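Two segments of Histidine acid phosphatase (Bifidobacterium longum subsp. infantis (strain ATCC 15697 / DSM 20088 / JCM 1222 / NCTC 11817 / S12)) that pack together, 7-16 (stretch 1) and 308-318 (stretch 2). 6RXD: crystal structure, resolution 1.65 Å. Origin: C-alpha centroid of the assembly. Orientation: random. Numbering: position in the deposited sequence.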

ATOM      1  N   GLY A   7      -6.300 -15.649  -9.009  1.00 47.40           N
ATOM      2  CA  GLY A   7      -5.250 -14.720  -8.624  1.00 49.43           C
ATOM      3  C   GLY A   7      -4.144 -14.657  -9.658  1.00 44.94           C
ATOM      4  O   GLY A   7      -4.061 -15.585 -10.460  1.00 50.90           O
ATOM      5  N   ARG A   8      -3.372 -13.552  -9.661  1.00 34.27           N
ATOM      6  CA  ARG A   8      -2.054 -13.390 -10.336  1.00 29.15           C
ATOM      7  C   ARG A   8      -1.716 -12.036 -10.958  1.00 17.15           C
ATOM      8  O   ARG A   8      -2.513 -11.445 -11.698  1.00 21.23           O
ATOM      9  N   TYR A   9      -0.481 -11.611 -10.720  1.00 18.59           N
ATOM     10  CA  TYR A   9       0.048 -10.364 -11.246  1.00 14.65           C
ATOM     11  C   TYR A   9      -0.860  -9.187 -10.972  1.00 13.58           C
ATOM     12  O   TYR A   9      -1.253  -8.455 -11.870  1.00 15.56           O
ATOM     13  N   TYR A  10      -1.171  -9.013  -9.694  1.00 11.98           N
ATOM     14  CA  TYR A  10      -1.985  -7.900  -9.244  1.00 11.81           C
ATOM     15  C   TYR A  10      -1.168  -6.667  -8.892  1.00 13.21           C
ATOM     16  O   TYR A  10      -1.743  -5.628  -8.572  1.00 12.62           O
ATOM     17  N   SER A  11       0.166  -6.768  -8.927  1.00 11.29           N
ATOM     18  CA  SER A  11       1.016  -5.632  -8.577  1.00 11.53           C
ATOM     19  C   SER A  11       0.637  -5.140  -7.177  1.00 10.09           C
ATOM     20  O   SER A  11       0.238  -5.934  -6.339  1.00 10.86           O
ATOM     21  N   SER A  12       0.746  -3.845  -6.912  1.00  9.58           N
ATOM     22  CA  SER A  12       0.444  -3.345  -5.563  1.00 11.05           C
ATOM     23  C   SER A  12      -1.062  -3.326  -5.229  1.00 14.70           C
ATOM     24  O   SER A  12      -1.461  -2.821  -4.184  1.00 12.76           O
ATOM     25  N   LYS A  13      -1.888  -3.887  -6.109  1.00 12.17           N
ATOM     26  CA  LYS A  13      -3.300  -4.120  -5.787  1.00  9.80           C
ATOM     27  C   LYS A  13      -3.499  -5.512  -5.206  1.00 11.49           C
ATOM     28  O   LYS A  13      -4.618  -5.912  -4.932  1.00 11.78           O
ATOM     29  N   GLN A  14      -2.415  -6.255  -5.007  1.00 11.36           N
ATOM     30  CA  GLN A  14      -2.514  -7.574  -4.392  1.00 11.26           C
ATOM     31  C   GLN A  14      -3.322  -7.527  -3.087  1.00 11.46           C
ATOM     32  O   GLN A  14      -2.989  -6.775  -2.160  1.00 11.51           O
ATOM     33  N   PRO A  15      -4.401  -8.322  -2.999  1.00 10.22           N
ATOM     34  CA  PRO A  15      -5.090  -8.319  -1.704  1.00  9.39           C
ATOM     35  C   PRO A  15      -4.218  -8.893  -0.578  1.00 11.16           C
ATOM     36  O   PRO A  15      -3.440  -9.836  -0.787  1.00 13.79           O
ATOM     37  N   TYR A  16      -4.338  -8.314   0.611  1.00 11.76           N
ATOM     38  CA  TYR A  16      -3.572  -8.791   1.756  1.00 11.04           C
ATOM     39  C   TYR A  16      -3.776 -10.276   1.974  1.00 11.86           C
ATOM     40  O   TYR A  16      -4.906 -10.773   1.905  1.00 13.10           O
ATOM     41  N   LEU A 308      -7.815  -2.011 -19.088  1.00 12.26           N
ATOM     42  CA  LEU A 308      -8.439  -3.307 -18.818  1.00 10.98           C
ATOM     43  C   LEU A 308      -7.691  -4.019 -17.691  1.00 11.83           C
ATOM     44  O   LEU A 308      -8.308  -4.621 -16.806  1.00 13.05           O
ATOM     45  N   TYR A 309      -6.361  -3.941 -17.718  1.00  9.54           N
ATOM     46  CA  TYR A 309      -5.560  -4.501 -16.636  1.00 11.11           C
ATOM     47  C   TYR A 309      -5.885  -3.817 -15.312  1.00 10.90           C
ATOM     48  O   TYR A 309      -5.983  -4.475 -14.277  1.00 10.99           O
ATOM     49  N   ASN A 310      -6.064  -2.497 -15.328  1.00  8.86           N
ATOM     50  CA  ASN A 310      -6.427  -1.803 -14.090  1.00 10.41           C
ATOM     51  C   ASN A 310      -7.774  -2.267 -13.534  1.00 12.23           C
ATOM     52  O   ASN A 310      -7.975  -2.298 -12.315  1.00 12.11           O
ATOM     53  N   LEU A 311      -8.699  -2.629 -14.414  1.00 10.20           N
ATOM     54  CA  LEU A 311      -9.985  -3.139 -13.931  1.00 11.09           C
ATOM     55  C   LEU A 311      -9.818  -4.535 -13.350  1.00 13.62           C
ATOM     56  O   LEU A 311     -10.428  -4.863 -12.336  1.00 12.93           O
ATOM     57  N   TYR A 312      -8.979  -5.346 -13.983  1.00 10.83           N
ATOM     58  CA  TYR A 312      -8.674  -6.691 -13.489  1.00 12.04           C
ATOM     59  C   TYR A 312      -8.093  -6.663 -12.078  1.00 13.13           C
ATOM     60  O   TYR A 312      -8.500  -7.453 -11.200  1.00 13.10           O
ATOM     61  N   ILE A 313      -7.151  -5.761 -11.835  1.00 10.22           N
ATOM     62  CA  ILE A 313      -6.542  -5.751 -10.519  1.00 10.36           C
ATOM     63  C   ILE A 313      -7.451  -5.136  -9.457  1.00 11.83           C
ATOM     64  O   ILE A 313      -7.464  -5.588  -8.310  1.00 14.17           O
ATOM     65  N   ILE A 314      -8.228  -4.120  -9.826  1.00 11.37           N
ATOM     66  CA  ILE A 314      -9.170  -3.542  -8.863  1.00 10.36           C
ATOM     67  C   ILE A 314     -10.314  -4.525  -8.576  1.00 11.19           C
ATOM     68  O   ILE A 314     -10.841  -4.565  -7.471  1.00 12.31           O
ATOM     69  N   ALA A 315     -10.687  -5.318  -9.575  1.00 11.65           N
ATOM     70  CA  ALA A 315     -11.725  -6.338  -9.400  1.00 13.15           C
ATOM     71  C   ALA A 315     -11.352  -7.296  -8.282  1.00 17.43           C
ATOM     72  O   ALA A 315     -12.216  -7.721  -7.515  1.00 14.68           O
ATOM     73  N   ALA A 316     -10.070  -7.639  -8.180  1.00 12.92           N
ATOM     74  CA  ALA A 316      -9.621  -8.521  -7.098  1.00 12.28           C
ATOM     75  C   ALA A 316      -9.848  -7.870  -5.739  1.00 13.37           C
ATOM     76  O   ALA A 316     -10.170  -8.545  -4.757  1.00 15.77           O
ATOM     77  N   ASP A 317      -9.647  -6.557  -5.678  1.00 10.98           N
ATOM     78  CA  ASP A 317      -9.827  -5.798  -4.441  1.00 10.79           C
ATOM     79  C   ASP A 317     -11.296  -5.641  -4.125  1.00 11.35           C
ATOM     80  O   ASP A 317     -11.667  -5.405  -2.972  1.00 13.61           O
ATOM     81  N   MET A 318     -12.134  -5.775  -5.154  1.00 10.74           N
ATOM     82  CA  MET A 318     -13.580  -5.634  -4.996  1.00 10.83           C
ATOM     83  C   MET A 318     -14.276  -6.988  -4.968  1.00 12.87           C
ATOM     84  O   MET A 318     -15.446  -7.115  -5.350  1.00 14.51           O
TER

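The centre of this contact is a tyrosine laid over an alanine. Tyr10 starts from a CA-to-CB bond that points away from the helix, yet with chi1 at -67° (m) its ring comes back to lie on stretch 2. Ala316, whose CB points toward the loop, sits over one face of that ring: its CB is 3.8 Å from the Tyr10 ring centroid, only 21° off the normal, a CH-pi contact whose closest pair is Tyr10 CZ to Ala316 CB at 3.5 Å. A methyl is short enough to let a broad ring settle this close to the helix.

Ile313, one turn earlier, also points toward the loop. Its p rotamer at chi1, with chi2 t, places CG2 at the edge of the Tyr10 ring, 4.2 Å from Tyr10 CD2, and even nearer the backbone, 3.8 Å from Tyr10 CA. Here the two backbones come close, with the CA atoms of Tyr10 and Ile313 5.2 Å apart. The other branch of the isoleucine meets Lys13, where Ile313 CG1 lies 3.8 Å from Lys13 CG. Lys13 has the largest area covered by the other stretch, and its aliphatic stem contributes: CB points toward the helix, Lys13 CE passes 3.7 Å from Ile314 CD1, and the end of the chain then leads away. Pro15 extends the apolar patch, its CG 4.1 Å from Ala316 CB.

Tyr312 joins the apolar and polar parts. Its ring meets that of Tyr10 obliquely, centroids 5.4 Å apart and planes at 45°, with Tyr10 CE2 3.7 Å from Tyr312 CZ. The t rotamer carries its hydroxyl out to the loop, where Tyr312 OH donates a short hydrogen bond to Arg8 O at 2.5 Å. Tyr309, one turn back and also t, repeats the device: Tyr309 OH donates to Tyr9 O at 2.6 Å. Two helix tyrosines thus satisfy successive carbonyls of a loop whose CA-to-CB bonds at Arg8 and Tyr9 point sideways.

At the far end Asp317, chi1 m, reaches the short 3-10 segment. Its OD2 is 2.6 Å from Lys13 O, a separation that suggests a protonated acid without settling it, and 3.7 Å from Pro15 CG. Ser12 and Gln14 point away and make no contact. The rule to read is economical: a small residue under the ring, a branched one at its edge, and two helix tyrosines whose hydroxyls reach loop carbonyls.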

ATOM      1  CB  ARG A   8      -1.817 -14.396 -11.433  1.00 36.39           C
ATOM      2  CG  ARG A   8      -0.771 -15.424 -11.156  1.00 36.20           C
ATOM      3  CD  ARG A   8      -0.672 -16.253 -12.404  1.00 42.23           C
ATOM      4  NE  ARG A   8      -1.838 -15.993 -13.250  1.00 51.82           N
ATOM      5  CZ  ARG A   8      -2.934 -16.750 -13.275  1.00 59.94           C
ATOM      6  NH1 ARG A   8      -3.012 -17.832 -12.510  1.00 65.59           N
ATOM      7  NH2 ARG A   8      -3.950 -16.426 -14.064  1.00 56.49           N
ATOM      8  CB  TYR A   9       0.372 -10.501 -12.735  1.00 13.75           C
ATOM      9  CG  TYR A   9       1.159 -11.759 -13.006  1.00 15.34           C
ATOM     10  CD1 TYR A   9       2.428 -11.929 -12.473  1.00 16.68           C
ATOM     11  CD2 TYR A   9       0.627 -12.774 -13.786  1.00 19.41           C
ATOM     12  CE1 TYR A   9       3.150 -13.097 -12.712  1.00 22.33           C
ATOM     13  CE2 TYR A   9       1.344 -13.931 -14.038  1.00 19.83           C
ATOM     14  CZ  TYR A   9       2.603 -14.084 -13.498  1.00 26.07           C
ATOM     15  OH  TYR A   9       3.311 -15.240 -13.750  1.00 31.69           O
ATOM     16  CB  TYR A  10      -2.776  -8.310  -8.000  1.00 11.50           C
ATOM     17  CG  TYR A  10      -3.837  -9.368  -8.196  1.00 10.94           C
ATOM     18  CD1 TYR A  10      -4.044 -10.341  -7.216  1.00 14.99           C
ATOM     19  CD2 TYR A  10      -4.670  -9.366  -9.308  1.00 13.11           C
ATOM     20  CE1 TYR A  10      -5.036 -11.303  -7.352  1.00 17.08           C
ATOM     21  CE2 TYR A  10      -5.668 -10.339  -9.458  1.00 16.19           C
ATOM     22  CZ  TYR A  10      -5.843 -11.290  -8.471  1.00 18.51           C
ATOM     23  OH  TYR A  10      -6.831 -12.246  -8.597  1.00 19.06           O
ATOM     24  CB  SER A  11       0.897  -4.526  -9.642  1.00 12.46           C
ATOM     25  OG  SER A  11       1.675  -3.366  -9.328  1.00 15.26           O
ATOM     26  CB  SER A  12       1.059  -1.963  -5.348  1.00 14.56           C
ATOM     27  OG  SER A  12       0.438  -1.027  -6.202  1.00 15.37           O
ATOM     28  CB  LYS A  13      -4.187  -3.965  -7.033  1.00 13.76           C
ATOM     29  CG  LYS A  13      -4.790  -2.589  -7.241  1.00 23.59           C
ATOM     30  CD  LYS A  13      -3.765  -1.488  -7.284  1.00 24.58           C
ATOM     31  CE  LYS A  13      -4.435  -0.171  -7.691  1.00 26.72           C
ATOM     32  NZ  LYS A  13      -3.640   1.012  -7.297  1.00 28.79           N
ATOM     33  CB  GLN A  14      -1.100  -8.086  -4.088  1.00 10.94           C
ATOM     34  CG  GLN A  14      -1.055  -9.326  -3.209  1.00 12.16           C
ATOM     35  CD  GLN A  14      -1.681 -10.520  -3.868  1.00 14.28           C
ATOM     36  OE1 GLN A  14      -1.348 -10.856  -5.015  1.00 16.33           O
ATOM     37  NE2 GLN A  14      -2.589 -11.189  -3.154  1.00 14.13           N
ATOM     38  CB  PRO A  15      -6.298  -9.227  -1.959  1.00 11.60           C
ATOM     39  CG  PRO A  15      -6.565  -9.058  -3.450  1.00 10.23           C
ATOM     40  CD  PRO A  15      -5.179  -9.011  -4.043  1.00 11.54           C
ATOM     41  CB  TYR A  16      -4.018  -8.055   3.014  1.00  8.97           C
ATOM     42  CG  TYR A  16      -3.109  -8.279   4.194  1.00  9.90           C
ATOM     43  CD1 TYR A  16      -1.821  -7.778   4.191  1.00 10.30           C
ATOM     44  CD2 TYR A  16      -3.548  -8.975   5.314  1.00 13.22           C
ATOM     45  CE1 TYR A  16      -0.973  -7.963   5.284  1.00 12.22           C
ATOM     46  CE2 TYR A  16      -2.721  -9.163   6.409  1.00 14.39           C
ATOM     47  CZ  TYR A  16      -1.437  -8.656   6.389  1.00 13.77           C
ATOM     48  OH  TYR A  16      -0.619  -8.850   7.484  1.00 13.11           O
ATOM     49  CB  LEU A 308      -8.472  -4.187 -20.084  1.00 10.57           C
ATOM     50  CG  LEU A 308      -9.238  -5.513 -19.972  1.00 10.89           C
ATOM     51  CD1 LEU A 308     -10.660  -5.224 -19.519  1.00 16.13           C
ATOM     52  CD2 LEU A 308      -9.247  -6.215 -21.321  1.00 15.49           C
ATOM     53  CB  TYR A 309      -4.065  -4.394 -16.948  1.00 10.13           C
ATOM     54  CG  TYR A 309      -3.189  -4.834 -15.796  1.00 10.02           C
ATOM     55  CD1 TYR A 309      -3.058  -6.179 -15.471  1.00  9.42           C
ATOM     56  CD2 TYR A 309      -2.496  -3.908 -15.036  1.00 12.48           C
ATOM     57  CE1 TYR A 309      -2.252  -6.578 -14.400  1.00 11.56           C
ATOM     58  CE2 TYR A 309      -1.701  -4.300 -13.984  1.00 11.29           C
ATOM     59  CZ  TYR A 309      -1.586  -5.630 -13.672  1.00 12.65           C
ATOM     60  OH  TYR A 309      -0.790  -5.996 -12.611  1.00 14.13           O
ATOM     61  CB  ASN A 310      -6.404  -0.278 -14.270  1.00  9.81           C
ATOM     62  CG  ASN A 310      -5.025   0.311 -13.983  1.00 14.91           C
ATOM     63  OD1 ASN A 310      -4.653   0.501 -12.824  1.00 18.10           O
ATOM     64  ND2 ASN A 310      -4.263   0.573 -15.028  1.00 16.66           N
ATOM     65  CB  LEU A 311     -11.046  -3.126 -15.043  1.00 11.09           C
ATOM     66  CG  LEU A 311     -11.452  -1.740 -15.556  1.00 10.57           C
ATOM     67  CD1 LEU A 311     -12.603  -1.902 -16.545  1.00 10.96           C
ATOM     68  CD2 LEU A 311     -11.859  -0.813 -14.415  1.00 13.25           C
ATOM     69  CB  TYR A 312      -7.715  -7.371 -14.472  1.00 12.97           C
ATOM     70  CG  TYR A 312      -6.957  -8.574 -13.962  1.00 12.87           C
ATOM     71  CD1 TYR A 312      -7.601  -9.785 -13.726  1.00 15.43           C
ATOM     72  CD2 TYR A 312      -5.588  -8.507 -13.772  1.00 12.31           C
ATOM     73  CE1 TYR A 312      -6.895 -10.889 -13.281  1.00 15.67           C
ATOM     74  CE2 TYR A 312      -4.870  -9.605 -13.332  1.00 15.01           C
ATOM     75  CZ  TYR A 312      -5.533 -10.795 -13.088  1.00 14.89           C
ATOM     76  OH  TYR A 312      -4.832 -11.900 -12.649  1.00 20.48           O
ATOM     77  CB  ILE A 313      -5.137  -5.127 -10.530  1.00 10.21           C
ATOM     78  CG1 ILE A 313      -5.209  -3.630 -10.832  1.00 10.18           C
ATOM     79  CG2 ILE A 313      -4.250  -5.863 -11.533  1.00 14.40           C
ATOM     80  CD1 ILE A 313      -3.821  -2.960 -10.939  1.00 13.95           C
ATOM     81  CB  ILE A 314      -9.687  -2.165  -9.323  1.00 13.18           C
ATOM     82  CG1 ILE A 314      -8.558  -1.133  -9.277  1.00 20.13           C
ATOM     83  CG2 ILE A 314     -10.797  -1.650  -8.418  1.00 14.56           C
ATOM     84  CD1 ILE A 314      -8.094  -0.776  -7.860  1.00 24.02           C
ATOM     85  CB  ALA A 315     -11.947  -7.104 -10.680  1.00 13.80           C
ATOM     86  CB  ALA A 316      -8.154  -8.882  -7.272  1.00 13.55           C
ATOM     87  CB  ASP A 317      -9.180  -4.416  -4.581  1.00 11.14           C
ATOM     88  CG  ASP A 317      -7.676  -4.489  -4.665  1.00 14.00           C
ATOM     89  OD1 ASP A 317      -7.043  -3.428  -4.824  1.00 12.26           O
ATOM     90  OD2 ASP A 317      -7.131  -5.614  -4.551  1.00 15.29           O
ATOM     91  CB  MET A 318     -14.174  -4.759  -6.106  1.00 11.62           C
ATOM     92  CG  MET A 318     -13.533  -3.377  -6.169  1.00 14.71           C
ATOM     93  SD  MET A 318     -14.448  -2.246  -7.241  1.00 17.51           S
ATOM     94  CE  MET A 318     -15.901  -1.929  -6.233  1.00 22.19           C
TER